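Long-range contacts in Pcza361.24 (Amycolatopsis orientalis, PDB 3G2M), which methylates a nitrogen of glycopeptide antibiotics during their biosynthesis, with S-adenosyl-L-methionine as the methyl donor: residues V107-L112 with C135-G140; A91-L96 with L117-K122; R30-D35 with I227-I232; S189-E194 with R249-P254. One frame throughout, in Å; residues are numbered along the deposited sequence.

Contact 1: residues V107-L112 with C135-G140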
loop_
_atom_site.group_PDB
_atom_site.type_symbol
_atom_site.label_atom_id
_atom_site.label_comp_id
_atom_site.label_asym_id
_atom_site.label_seq_id
_atom_site.Cartn_x
_atom_site.Cartn_y
_atom_site.Cartn_z
ATOM N N VAL A 107 15.644 12.554 -25.360
ATOM C CA VAL A 107 15.252 11.918 -24.094
ATOM C C VAL A 107 16.454 11.735 -23.178
ATOM O O VAL A 107 17.495 11.226 -23.601
ATOM C CB VAL A 107 14.537 10.544 -24.295
ATOM C CG1 VAL A 107 14.011 9.992 -22.955
ATOM C CG2 VAL A 107 13.381 10.660 -25.277
ATOM N N THR A 108 16.310 12.185 -21.934
ATOM C CA THR A 108 17.221 11.802 -20.865
ATOM C C THR A 108 16.555 10.639 -20.138
ATOM O O THR A 108 15.459 10.784 -19.590
ATOM C CB THR A 108 17.511 12.965 -19.903
ATOM O OG1 THR A 108 18.128 14.033 -20.629
ATOM C CG2 THR A 108 18.448 12.524 -18.770
ATOM N N ALA A 109 17.190 9.474 -20.195
ATOM C CA ALA A 109 16.626 8.273 -19.597
ATOM C C ALA A 109 17.384 7.964 -18.312
ATOM O O ALA A 109 18.592 7.769 -18.333
ATOM C CB ALA A 109 16.697 7.118 -20.568
ATOM N N LEU A 110 16.660 7.952 -17.195
ATOM C CA LEU A 110 17.252 7.738 -15.878
ATOM C C LEU A 110 16.970 6.322 -15.388
ATOM O O LEU A 110 15.820 5.882 -15.386
ATOM C CB LEU A 110 16.674 8.749 -14.876
ATOM C CG LEU A 110 17.219 8.714 -13.445
ATOM C CD1 LEU A 110 18.338 9.732 -13.304
ATOM C CD2 LEU A 110 16.132 8.980 -12.422
ATOM N N GLU A 111 18.007 5.623 -14.938
ATOM C CA GLU A 111 17.856 4.230 -14.537
ATOM C C GLU A 111 18.805 3.910 -13.385
ATOM O O GLU A 111 19.947 4.379 -13.364
ATOM C CB GLU A 111 18.081 3.312 -15.752
ATOM C CG GLU A 111 18.186 1.810 -15.479
ATOM C CD GLU A 111 17.025 1.252 -14.674
ATOM O OE1 GLU A 111 15.875 1.685 -14.887
ATOM O OE2 GLU A 111 17.270 0.375 -13.821
ATOM N N LEU A 112 18.322 3.119 -12.429
ATOM C CA LEU A 112 19.067 2.824 -11.212
ATOM C C LEU A 112 20.149 1.757 -11.393
ATOM O O LEU A 112 21.251 1.888 -10.848
ATOM C CB LEU A 112 18.106 2.405 -10.092
ATOM C CG LEU A 112 18.673 2.201 -8.677
ATOM C CD1 LEU A 112 19.234 3.491 -8.107
ATOM C CD2 LEU A 112 17.595 1.634 -7.758
ATOM N N CYS A 135 19.548 10.406 -27.341
ATOM C CA CYS A 135 19.333 9.729 -26.067
ATOM C C CYS A 135 20.505 9.950 -25.119
ATOM O O CYS A 135 21.657 9.715 -25.486
ATOM C CB CYS A 135 19.113 8.230 -26.288
ATOM S SG CYS A 135 18.755 7.287 -24.779
ATOM N N THR A 136 20.200 10.405 -23.905
ATOM C CA THR A 136 21.200 10.608 -22.860
ATOM C C THR A 136 20.908 9.690 -21.677
ATOM O O THR A 136 19.868 9.820 -21.031
ATOM C CB THR A 136 21.223 12.071 -22.361
ATOM O OG1 THR A 136 21.466 12.954 -23.459
ATOM C CG2 THR A 136 22.317 12.277 -21.306
ATOM N N LEU A 137 21.824 8.771 -21.393
ATOM C CA LEU A 137 21.650 7.842 -20.275
ATOM C C LEU A 137 22.277 8.355 -18.985
ATOM O O LEU A 137 23.402 8.848 -18.987
ATOM C CB LEU A 137 22.205 6.456 -20.613
ATOM C CG LEU A 137 21.411 5.623 -21.619
ATOM C CD1 LEU A 137 22.167 4.352 -21.945
ATOM C CD2 LEU A 137 20.033 5.291 -21.083
ATOM N N VAL A 138 21.535 8.230 -17.885
ATOM C CA VAL A 138 21.994 8.715 -16.580
ATOM C C VAL A 138 21.649 7.717 -15.480
ATOM O O VAL A 138 20.517 7.233 -15.414
ATOM C CB VAL A 138 21.362 10.103 -16.233
ATOM C CG1 VAL A 138 21.819 10.576 -14.857
ATOM C CG2 VAL A 138 21.721 11.140 -17.282
ATOM N N GLN A 139 22.618 7.397 -14.625
ATOM C CA GLN A 139 22.333 6.541 -13.482
ATOM C C GLN A 139 21.704 7.361 -12.363
ATOM O O GLN A 139 22.214 8.413 -11.987
ATOM C CB GLN A 139 23.578 5.803 -12.983
ATOM C CG GLN A 139 23.252 4.801 -11.878
ATOM C CD GLN A 139 24.277 3.697 -11.726
ATOM O OE1 GLN A 139 25.376 3.755 -12.281
ATOM N NE2 GLN A 139 23.917 2.676 -10.961
ATOM N N GLY A 140 20.583 6.875 -11.837
ATOM C CA GLY A 140 19.920 7.577 -10.750
ATOM C C GLY A 140 18.700 6.864 -10.221
ATOM O O GLY A 140 18.192 5.937 -10.845
HETATM O O HOH W 1 19.233 13.603 -25.084
#

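Contact 2: residues A91-L96 with L117-K122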
loop_
_atom_site.group_PDB
_atom_site.type_symbol
_atom_site.label_atom_id
_atom_site.label_comp_id
_atom_site.label_asym_id
_atom_site.label_seq_id
_atom_site.Cartn_x
_atom_site.Cartn_y
_atom_site.Cartn_z
ATOM N N ALA A 91 13.806 4.200 -16.790
ATOM C CA ALA A 91 13.616 3.866 -18.203
ATOM C C ALA A 91 13.940 2.405 -18.536
ATOM O O ALA A 91 13.623 1.912 -19.634
ATOM C CB ALA A 91 14.440 4.804 -19.075
ATOM N N GLY A 92 14.556 1.713 -17.585
ATOM C CA GLY A 92 14.915 0.323 -17.768
ATOM C C GLY A 92 15.827 0.197 -18.969
ATOM O O GLY A 92 16.882 0.829 -19.023
HETATM N N MSE A 93 15.394 -0.598 -19.939
HETATM C CA MSE A 93 16.164 -0.847 -21.154
HETATM C C MSE A 93 15.654 -0.113 -22.390
HETATM O O MSE A 93 16.148 -0.342 -23.503
HETATM C CB MSE A 93 16.163 -2.331 -21.452
HETATM C CG MSE A 93 17.221 -3.088 -20.742
HETATM SE SE MSE A 93 17.101 -4.815 -21.527
HETATM C CE MSE A 93 18.188 -4.529 -23.119
ATOM N N GLY A 94 14.663 0.746 -22.200
ATOM C CA GLY A 94 14.117 1.533 -23.293
ATOM C C GLY A 94 12.869 0.960 -23.937
ATOM O O GLY A 94 12.609 1.216 -25.110
ATOM N N ARG A 95 12.099 0.188 -23.176
ATOM C CA ARG A 95 10.801 -0.313 -23.639
ATOM C C ARG A 95 9.930 0.832 -24.176
ATOM O O ARG A 95 9.223 0.671 -25.177
ATOM C CB ARG A 95 10.085 -1.060 -22.509
ATOM C CG ARG A 95 8.799 -1.782 -22.924
ATOM C CD ARG A 95 8.050 -2.306 -21.705
ATOM N NE ARG A 95 7.768 -1.245 -20.743
ATOM C CZ ARG A 95 6.588 -0.646 -20.589
ATOM N NH1 ARG A 95 5.542 -1.004 -21.323
ATOM N NH2 ARG A 95 6.454 0.313 -19.685
ATOM N N LEU A 96 9.993 1.988 -23.516
ATOM C CA LEU A 96 9.326 3.194 -24.013
ATOM C C LEU A 96 10.295 4.187 -24.654
ATOM O O LEU A 96 9.897 4.972 -25.516
ATOM C CB LEU A 96 8.535 3.898 -22.900
ATOM C CG LEU A 96 7.412 3.159 -22.169
ATOM C CD1 LEU A 96 6.758 4.109 -21.162
ATOM C CD2 LEU A 96 6.371 2.592 -23.119
ATOM N N LEU A 117 21.493 -0.499 -17.370
ATOM C CA LEU A 117 22.097 0.590 -18.145
ATOM C C LEU A 117 23.100 0.114 -19.186
ATOM O O LEU A 117 23.142 0.639 -20.299
ATOM C CB LEU A 117 22.775 1.602 -17.226
ATOM C CG LEU A 117 21.865 2.662 -16.614
ATOM C CD1 LEU A 117 22.636 3.387 -15.545
ATOM C CD2 LEU A 117 21.350 3.639 -17.674
ATOM N N ALA A 118 23.921 -0.863 -18.806
ATOM C CA ALA A 118 24.871 -1.485 -19.725
ATOM C C ALA A 118 24.154 -2.106 -20.920
ATOM O O ALA A 118 24.547 -1.885 -22.064
ATOM C CB ALA A 118 25.693 -2.533 -18.997
ATOM N N ALA A 119 23.091 -2.860 -20.638
ATOM C CA ALA A 119 22.259 -3.479 -21.670
ATOM C C ALA A 119 21.529 -2.442 -22.530
ATOM O O ALA A 119 21.312 -2.662 -23.725
ATOM C CB ALA A 119 21.269 -4.448 -21.041
ATOM N N PHE A 120 21.154 -1.320 -21.918
ATOM C CA PHE A 120 20.608 -0.175 -22.649
ATOM C C PHE A 120 21.654 0.400 -23.620
ATOM O O PHE A 120 21.337 0.658 -24.788
ATOM C CB PHE A 120 20.137 0.912 -21.678
ATOM C CG PHE A 120 19.127 1.877 -22.265
ATOM C CD1 PHE A 120 18.095 2.371 -21.474
ATOM C CD2 PHE A 120 19.209 2.302 -23.591
ATOM C CE1 PHE A 120 17.163 3.268 -21.992
ATOM C CE2 PHE A 120 18.276 3.194 -24.121
ATOM C CZ PHE A 120 17.257 3.678 -23.318
ATOM N N ARG A 121 22.888 0.585 -23.134
ATOM C CA ARG A 121 23.992 1.101 -23.953
ATOM C C ARG A 121 24.268 0.206 -25.157
ATOM O O ARG A 121 24.545 0.696 -26.249
ATOM C CB ARG A 121 25.274 1.249 -23.127
ATOM C CG ARG A 121 25.339 2.502 -22.272
ATOM C CD ARG A 121 26.776 2.868 -21.901
ATOM N NE ARG A 121 27.446 1.830 -21.116
ATOM C CZ ARG A 121 27.333 1.676 -19.799
ATOM N NH1 ARG A 121 26.566 2.491 -19.087
ATOM N NH2 ARG A 121 27.992 0.700 -19.190
ATOM N N LYS A 122 24.188 -1.104 -24.936
ATOM C CA LYS A 122 24.382 -2.115 -25.976
ATOM C C LYS A 122 23.332 -1.969 -27.078
ATOM O O LYS A 122 23.659 -2.041 -28.264
ATOM C CB LYS A 122 24.308 -3.509 -25.354
ATOM C CG LYS A 122 25.063 -4.586 -26.101
ATOM C CD LYS A 122 25.102 -5.859 -25.277
ATOM C CE LYS A 122 25.925 -6.940 -25.959
ATOM N NZ LYS A 122 26.164 -8.100 -25.048
#

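Contact 3: residues R30-D35 with I227-I232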
loop_
_atom_site.group_PDB
_atom_site.type_symbol
_atom_site.label_atom_id
_atom_site.label_comp_id
_atom_site.label_asym_id
_atom_site.label_seq_id
_atom_site.Cartn_x
_atom_site.Cartn_y
_atom_site.Cartn_z
ATOM N N ARG A 30 3.642 -18.701 -2.387
ATOM C CA ARG A 30 3.003 -20.007 -2.446
ATOM C C ARG A 30 1.488 -19.869 -2.640
ATOM O O ARG A 30 0.705 -20.164 -1.731
ATOM C CB ARG A 30 3.320 -20.728 -1.136
ATOM C CG ARG A 30 3.208 -22.223 -1.146
ATOM C CD ARG A 30 3.495 -22.746 0.246
ATOM N NE ARG A 30 2.493 -23.715 0.691
ATOM C CZ ARG A 30 2.405 -24.185 1.934
ATOM N NH1 ARG A 30 3.261 -23.777 2.869
ATOM N NH2 ARG A 30 1.458 -25.062 2.244
ATOM N N THR A 31 1.080 -19.432 -3.831
ATOM C CA THR A 31 -0.322 -19.092 -4.111
ATOM C C THR A 31 -1.264 -20.301 -4.015
ATOM O O THR A 31 -0.856 -21.426 -4.311
ATOM C CB THR A 31 -0.495 -18.383 -5.492
ATOM O OG1 THR A 31 -0.392 -19.337 -6.555
ATOM C CG2 THR A 31 0.552 -17.291 -5.684
ATOM N N PRO A 32 -2.527 -20.070 -3.590
ATOM C CA PRO A 32 -3.523 -21.134 -3.484
ATOM C C PRO A 32 -3.598 -22.033 -4.722
ATOM O O PRO A 32 -3.649 -23.255 -4.585
ATOM C CB PRO A 32 -4.836 -20.361 -3.300
ATOM C CG PRO A 32 -4.430 -19.121 -2.602
ATOM C CD PRO A 32 -3.075 -18.769 -3.158
ATOM N N HIS A 33 -3.597 -21.435 -5.913
ATOM C CA HIS A 33 -3.651 -22.209 -7.151
ATOM C C HIS A 33 -2.352 -22.986 -7.418
ATOM O O HIS A 33 -2.399 -24.117 -7.907
ATOM C CB HIS A 33 -4.008 -21.328 -8.353
ATOM C CG HIS A 33 -4.291 -22.108 -9.600
ATOM N ND1 HIS A 33 -3.299 -22.504 -10.472
ATOM C CD2 HIS A 33 -5.451 -22.587 -10.108
ATOM C CE1 HIS A 33 -3.837 -23.188 -11.466
ATOM N NE2 HIS A 33 -5.143 -23.251 -11.270
ATOM N N ALA A 34 -1.210 -22.375 -7.098
ATOM C CA ALA A 34 0.092 -23.038 -7.231
ATOM C C ALA A 34 0.188 -24.279 -6.345
ATOM O O ALA A 34 0.654 -25.323 -6.796
ATOM C CB ALA A 34 1.234 -22.071 -6.926
ATOM N N ASP A 35 -0.263 -24.156 -5.096
ATOM C CA ASP A 35 -0.277 -25.275 -4.150
ATOM C C ASP A 35 -1.040 -26.481 -4.685
ATOM O O ASP A 35 -0.547 -27.610 -4.624
ATOM C CB ASP A 35 -0.874 -24.845 -2.810
ATOM C CG ASP A 35 0.050 -23.945 -2.020
ATOM O OD1 ASP A 35 1.157 -23.628 -2.514
ATOM O OD2 ASP A 35 -0.336 -23.553 -0.897
ATOM N N ILE A 227 -2.746 -5.825 -4.110
ATOM C CA ILE A 227 -1.595 -6.622 -4.509
ATOM C C ILE A 227 -2.007 -7.408 -5.745
ATOM O O ILE A 227 -3.040 -8.086 -5.736
ATOM C CB ILE A 227 -1.122 -7.572 -3.380
ATOM C CG1 ILE A 227 -0.510 -6.766 -2.229
ATOM C CG2 ILE A 227 -0.092 -8.598 -3.916
ATOM C CD1 ILE A 227 -0.175 -7.612 -1.000
ATOM N N GLN A 228 -1.225 -7.276 -6.813
ATOM C CA GLN A 228 -1.418 -8.081 -8.012
ATOM C C GLN A 228 -0.656 -9.386 -7.838
ATOM O O GLN A 228 0.570 -9.390 -7.676
ATOM C CB GLN A 228 -0.919 -7.360 -9.268
ATOM C CG GLN A 228 -1.175 -8.145 -10.563
ATOM C CD GLN A 228 -0.219 -7.770 -11.683
ATOM O OE1 GLN A 228 0.974 -8.101 -11.646
ATOM N NE2 GLN A 228 -0.742 -7.090 -12.697
ATOM N N GLU A 229 -1.396 -10.485 -7.881
ATOM C CA GLU A 229 -0.824 -11.812 -7.742
ATOM C C GLU A 229 -1.003 -12.583 -9.038
ATOM O O GLU A 229 -2.118 -12.692 -9.556
ATOM C CB GLU A 229 -1.500 -12.557 -6.590
ATOM C CG GLU A 229 -0.860 -13.895 -6.254
ATOM C CD GLU A 229 -1.822 -14.813 -5.536
ATOM O OE1 GLU A 229 -1.812 -14.830 -4.290
ATOM O OE2 GLU A 229 -2.601 -15.505 -6.217
ATOM N N ILE A 230 0.104 -13.093 -9.569
ATOM C CA ILE A 230 0.068 -13.926 -10.770
ATOM C C ILE A 230 0.603 -15.328 -10.490
ATOM O O ILE A 230 1.525 -15.505 -9.687
ATOM C CB ILE A 230 0.841 -13.288 -11.962
ATOM C CG1 ILE A 230 2.326 -13.108 -11.618
ATOM C CG2 ILE A 230 0.184 -11.962 -12.363
ATOM C CD1 ILE A 230 3.242 -12.858 -12.809
ATOM N N THR A 231 -0.018 -16.312 -11.132
ATOM C CA THR A 231 0.454 -17.690 -11.143
ATOM C C THR A 231 0.492 -18.119 -12.604
ATOM O O THR A 231 -0.547 -18.153 -13.271
ATOM C CB THR A 231 -0.493 -18.640 -10.355
ATOM O OG1 THR A 231 -0.631 -18.190 -9.001
ATOM C CG2 THR A 231 0.045 -20.079 -10.364
ATOM N N ILE A 232 1.689 -18.433 -13.097
ATOM C CA ILE A 232 1.875 -18.883 -14.481
ATOM C C ILE A 232 2.426 -20.307 -14.520
ATOM O O ILE A 232 3.352 -20.649 -13.784
ATOM C CB ILE A 232 2.826 -17.952 -15.286
ATOM C CG1 ILE A 232 2.466 -16.480 -15.062
ATOM C CG2 ILE A 232 2.786 -18.300 -16.784
ATOM C CD1 ILE A 232 3.522 -15.492 -15.539
#

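Contact 4: residues S189-E194 with R249-P254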
loop_
_atom_site.group_PDB
_atom_site.type_symbol
_atom_site.label_atom_id
_atom_site.label_comp_id
_atom_site.label_asym_id
_atom_site.label_seq_id
_atom_site.Cartn_x
_atom_site.Cartn_y
_atom_site.Cartn_z
ATOM N N SER A 189 1.638 6.945 -16.452
ATOM C CA SER A 189 0.680 5.884 -16.727
ATOM C C SER A 189 0.500 5.077 -15.452
ATOM O O SER A 189 1.447 4.923 -14.676
ATOM C CB SER A 189 1.133 4.992 -17.877
ATOM O OG SER A 189 2.266 4.223 -17.523
ATOM N N LEU A 190 -0.719 4.590 -15.228
ATOM C CA LEU A 190 -1.053 3.837 -14.021
ATOM C C LEU A 190 -2.027 2.735 -14.378
ATOM O O LEU A 190 -3.105 3.018 -14.899
ATOM C CB LEU A 190 -1.702 4.747 -12.963
ATOM C CG LEU A 190 -0.899 5.964 -12.463
ATOM C CD1 LEU A 190 -1.789 6.960 -11.733
ATOM C CD2 LEU A 190 0.260 5.538 -11.587
ATOM N N ALA A 191 -1.649 1.494 -14.085
ATOM C CA ALA A 191 -2.539 0.348 -14.274
ATOM C C ALA A 191 -3.784 0.475 -13.392
ATOM O O ALA A 191 -3.691 0.899 -12.235
ATOM C CB ALA A 191 -1.804 -0.946 -13.982
HETATM N N MSE A 192 -4.935 0.099 -13.954
HETATM C CA MSE A 192 -6.240 0.282 -13.322
HETATM C C MSE A 192 -6.960 -1.062 -13.242
HETATM O O MSE A 192 -7.395 -1.603 -14.261
HETATM C CB MSE A 192 -7.086 1.311 -14.100
HETATM C CG MSE A 192 -8.509 1.574 -13.543
HETATM SE SE MSE A 192 -9.590 2.848 -14.615
HETATM C CE MSE A 192 -9.760 1.790 -16.236
ATOM N N SER A 193 -7.078 -1.589 -12.025
ATOM C CA SER A 193 -7.747 -2.869 -11.782
ATOM C C SER A 193 -9.253 -2.736 -11.948
ATOM O O SER A 193 -9.779 -1.622 -12.033
ATOM C CB SER A 193 -7.456 -3.354 -10.365
ATOM O OG SER A 193 -8.114 -2.531 -9.419
ATOM N N GLU A 194 -9.946 -3.872 -11.974
ATOM C CA GLU A 194 -11.407 -3.866 -12.008
ATOM C C GLU A 194 -11.988 -3.118 -10.803
ATOM O O GLU A 194 -12.894 -2.306 -10.966
ATOM C CB GLU A 194 -11.973 -5.288 -12.100
ATOM C CG GLU A 194 -13.427 -5.326 -12.559
ATOM C CD GLU A 194 -14.034 -6.723 -12.564
ATOM O OE1 GLU A 194 -13.281 -7.724 -12.642
ATOM O OE2 GLU A 194 -15.279 -6.816 -12.493
ATOM N N ARG A 249 2.981 -8.142 -6.434
ATOM C CA ARG A 249 3.460 -6.766 -6.559
ATOM C C ARG A 249 2.385 -5.753 -6.216
ATOM O O ARG A 249 1.189 -6.044 -6.292
ATOM C CB ARG A 249 4.038 -6.490 -7.950
ATOM C CG ARG A 249 3.056 -6.607 -9.114
ATOM C CD ARG A 249 3.688 -6.081 -10.417
ATOM N N ARG A 250 2.840 -4.567 -5.833
ATOM C CA ARG A 250 1.967 -3.462 -5.488
ATOM C C ARG A 250 1.160 -3.043 -6.704
ATOM O O ARG A 250 1.697 -2.959 -7.812
ATOM C CB ARG A 250 2.814 -2.281 -5.007
ATOM C CG ARG A 250 2.038 -1.000 -4.714
ATOM C CD ARG A 250 2.976 0.123 -4.283
ATOM N NE ARG A 250 3.594 -0.136 -2.982
ATOM C CZ ARG A 250 4.825 -0.610 -2.796
ATOM N NH1 ARG A 250 5.611 -0.905 -3.825
ATOM N NH2 ARG A 250 5.275 -0.786 -1.561
ATOM N N LEU A 251 -0.130 -2.794 -6.494
ATOM C CA LEU A 251 -0.957 -2.170 -7.518
ATOM C C LEU A 251 -1.775 -1.053 -6.898
ATOM O O LEU A 251 -2.746 -1.300 -6.180
ATOM C CB LEU A 251 -1.858 -3.192 -8.239
ATOM C CG LEU A 251 -2.601 -2.671 -9.483
ATOM C CD1 LEU A 251 -1.626 -2.266 -10.586
ATOM C CD2 LEU A 251 -3.575 -3.694 -10.013
ATOM N N LEU A 252 -1.364 0.180 -7.174
ATOM C CA LEU A 252 -2.063 1.338 -6.663
ATOM C C LEU A 252 -3.240 1.680 -7.572
ATOM O O LEU A 252 -3.155 1.559 -8.810
ATOM C CB LEU A 252 -1.113 2.538 -6.560
ATOM C CG LEU A 252 0.066 2.435 -5.586
ATOM C CD1 LEU A 252 1.231 3.311 -6.048
ATOM C CD2 LEU A 252 -0.372 2.794 -4.176
ATOM N N ALA A 253 -4.336 2.102 -6.955
ATOM C CA ALA A 253 -5.455 2.665 -7.696
ATOM C C ALA A 253 -5.004 4.001 -8.291
ATOM O O ALA A 253 -4.362 4.785 -7.598
ATOM C CB ALA A 253 -6.658 2.861 -6.757
ATOM N N PRO A 254 -5.295 4.256 -9.591
ATOM C CA PRO A 254 -4.958 5.563 -10.181
ATOM C C PRO A 254 -5.438 6.759 -9.353
ATOM O O PRO A 254 -4.710 7.745 -9.223
ATOM C CB PRO A 254 -5.665 5.523 -11.548
ATOM C CG PRO A 254 -5.661 4.055 -11.895
ATOM C CD PRO A 254 -5.904 3.349 -10.586
HETATM O O HOH W 2 -1.273 1.643 -10.646
#

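Contact 1: residues V107-L112 with C135-G140
Strands Val107-Glu111 and Cys135-Gln139 run parallel with axes 4.7 Å apart and a crossing angle of -23°, pairing Val107 with Cys135 at one end and Glu111 with Gln139 at the other. Alternate residues of the first strand do the bonding: Val107 O accepts from Thr136 N at 2.8 Å, Ala109 N donates to Thr136 O and Ala109 O accepts from Val138 N, then Glu111 N donates to Val138 O and Glu111 O accepts from Gly140 N. That last donor stands well above the carbonyl plane of Glu111, consistent with the chain leaving the strand here. On one face Thr108 and Thr136 are neighbours, OG1 of Thr108 beside CB of Thr136. Val138 divides its branches there: CG2 reaches Thr108 CG2 at 3.9 Å, while CG1, set anti to the backbone N (chi1 178°), goes to Leu110 CD1. The same Leu110 CD1 also packs on Gly140 CA at 3.7 Å. On the other face Ala109 CB meets Leu137 CD2 at 3.8 Å. At the C-terminal end of the strands, one of two modelled conformers of Gln139 brings NE2 to Leu112 O, a tentative bond. A water links Thr136 OG1 to Val107 O at the opposite end. Glu111 is held by Gly92 N and Ser113 N, one to each carboxylate oxygen. This is the edge of the parallel Rossmann-like sheet of class I methyltransferases, where an acidic residue ending the second strand, here Glu111, binds S-adenosyl-L-methionine.

Contact 2: residues A91-L96 with L117-K122
The ring of Phe120 reaches out from its helix and packs against the glycine-rich turn at Ala91-Gly94. Its CG is turned anti to the backbone N (chi1 -159°), which carries the ring off the helix and onto the loop. Met93 O stands over the middle of one face, 3.8 Å above the ring plane, and Met93 C covers the same side. At the edge, near the ring plane, Gly92 O comes to 3.1 Å from CD1 of Phe120, with Ala91 CB farther round at CE1. Gly94 meets the far part of the ring: its CA is 3.8 Å from Phe120 CZ, an approach eased by the lack of a side chain. The turn itself is tied by Gly94 N to Ala91 O. Met93, a selenomethionine, bends at chi3 (84°) and lays its CE against Ala119, 3.7 Å from CB. Elsewhere Phe120 meets the ring of Phe98, their planes at about 35°, and packs on Ala109 and Leu137 of the sheet. The loop matches the glycine-rich first motif of class I methyltransferases, and Arg95, farther along it, binds S-adenosyl-L-methionine, which is absent from this chain. The segments are held by van der Waals packing, with no hydrogen bond between them. Gly92 O is buried here without a hydrogen-bonding partner in the model, and the slightly positive C-H rim of Phe120 probably offers it partial compensation, whereas Met93 O faces the electron-rich side of the ring.

Contact 3: residues R30-D35 with I227-I232
Thr31 OG1 and Thr231 OG1 meet at 2.7 Å, a hydrogen bond in which either could be the donor, and the two side chains run antiparallel past one another. In Thr31 the hydroxyl lies over the backbone, flanked by N and C (chi1 76°), a placing that also lets it accept from Ala34 N at 3.2 Å and so cap helix 32-40. One oxygen thus serves both the helix start and the strand. Thr31 CG2, by contrast, is turned onto Glu229, 3.4 Å from CD. The Glu229 chain is extended, and its carboxylate goes on to salt bridges from OE1 to Arg248 and to Arg220 of the second subunit. Thr231 CG2, anti to its own N (chi1 -58° for the hydroxyl), lies 4.1 Å from Ala34 CB and about as far from His33 ND1, whose ring it approaches obliquely. His33 in turn meets the ring of His218 of the second subunit. Helix 32-40 therefore starts against strand 219-234, with Thr31 and Ala34 also touching neighbouring strand 244-252, while residues 227-232 pair antiparallel with a strand of the other subunit, continuing the sheet across the dimer interface.

Contact 4: residues S189-E194 with R249-P254
The puckered ring of Pro254 is met at its CG edge by Met192 and obliquely, from one side, by Ala191 O and Leu190 CD1. Met192 CB lies 3.8 Å from Pro254 CG, the two side chains crossing at about a right angle. Leu190 CD1 reaches Pro254 CA at 3.8 Å, and Ala191 O comes within 3.7 Å of Pro254 CD. The junction joins two sheets of the fold: strand 184-191 of the seven-stranded Rossmann-like methyltransferase sheet, and strand 244-252 of the smaller mixed sheet, here at the start of helix 254-263. The touching parts of the chain run 110° apart and do not pair as strands. Leu251 fills the other half of the contact. Its chi1 of -171° carries CG toward the 189-194 segment, and chi2 of 64° sets the two methyls: CD1 sits on Ala191 CB at 3.6 Å and CD2 on Ser193 CB at 3.9 Å. Ser193 puts its hydroxyl away on other work: it caps helix 194-197 through Ala196 N and is bonded to Glu226 OE1. His221 of the second subunit packs on both Ser193 and Leu251, so this junction also borders the dimer interface. The carbonyls of Ala191 and Leu252 come close to each other, and a single water settles them, donating to Ala191 O at 3.0 Å and to Leu252 O at 2.6 Å.

In the fold
Contacts 1 and 2, with centres 9 Å apart, carry Glu111 and Arg95 of the S-adenosyl-L-methionine site, which is empty in this chain; Ala91 N probably hydrogen-bonds Leu110 O at 3.0 Å. Contacts 3 and 4 lie toward the dimer side, 18 Å apart by centres, and are joined where Gln228 N probably hydrogen-bonds Arg249 O at 2.8 Å in the smaller sheet. Contact 3 lies away from the binding site, about 12 Å from contact 2 by nearest atoms. Contact 4 shares the large sheet with contact 1, though their centres are 25 Å apart. It comes within about 6 Å of contact 2 by nearest atoms, and Glu71 bridges the gap, salt-bridged to Arg95 and hydrogen-bonded to Ser189.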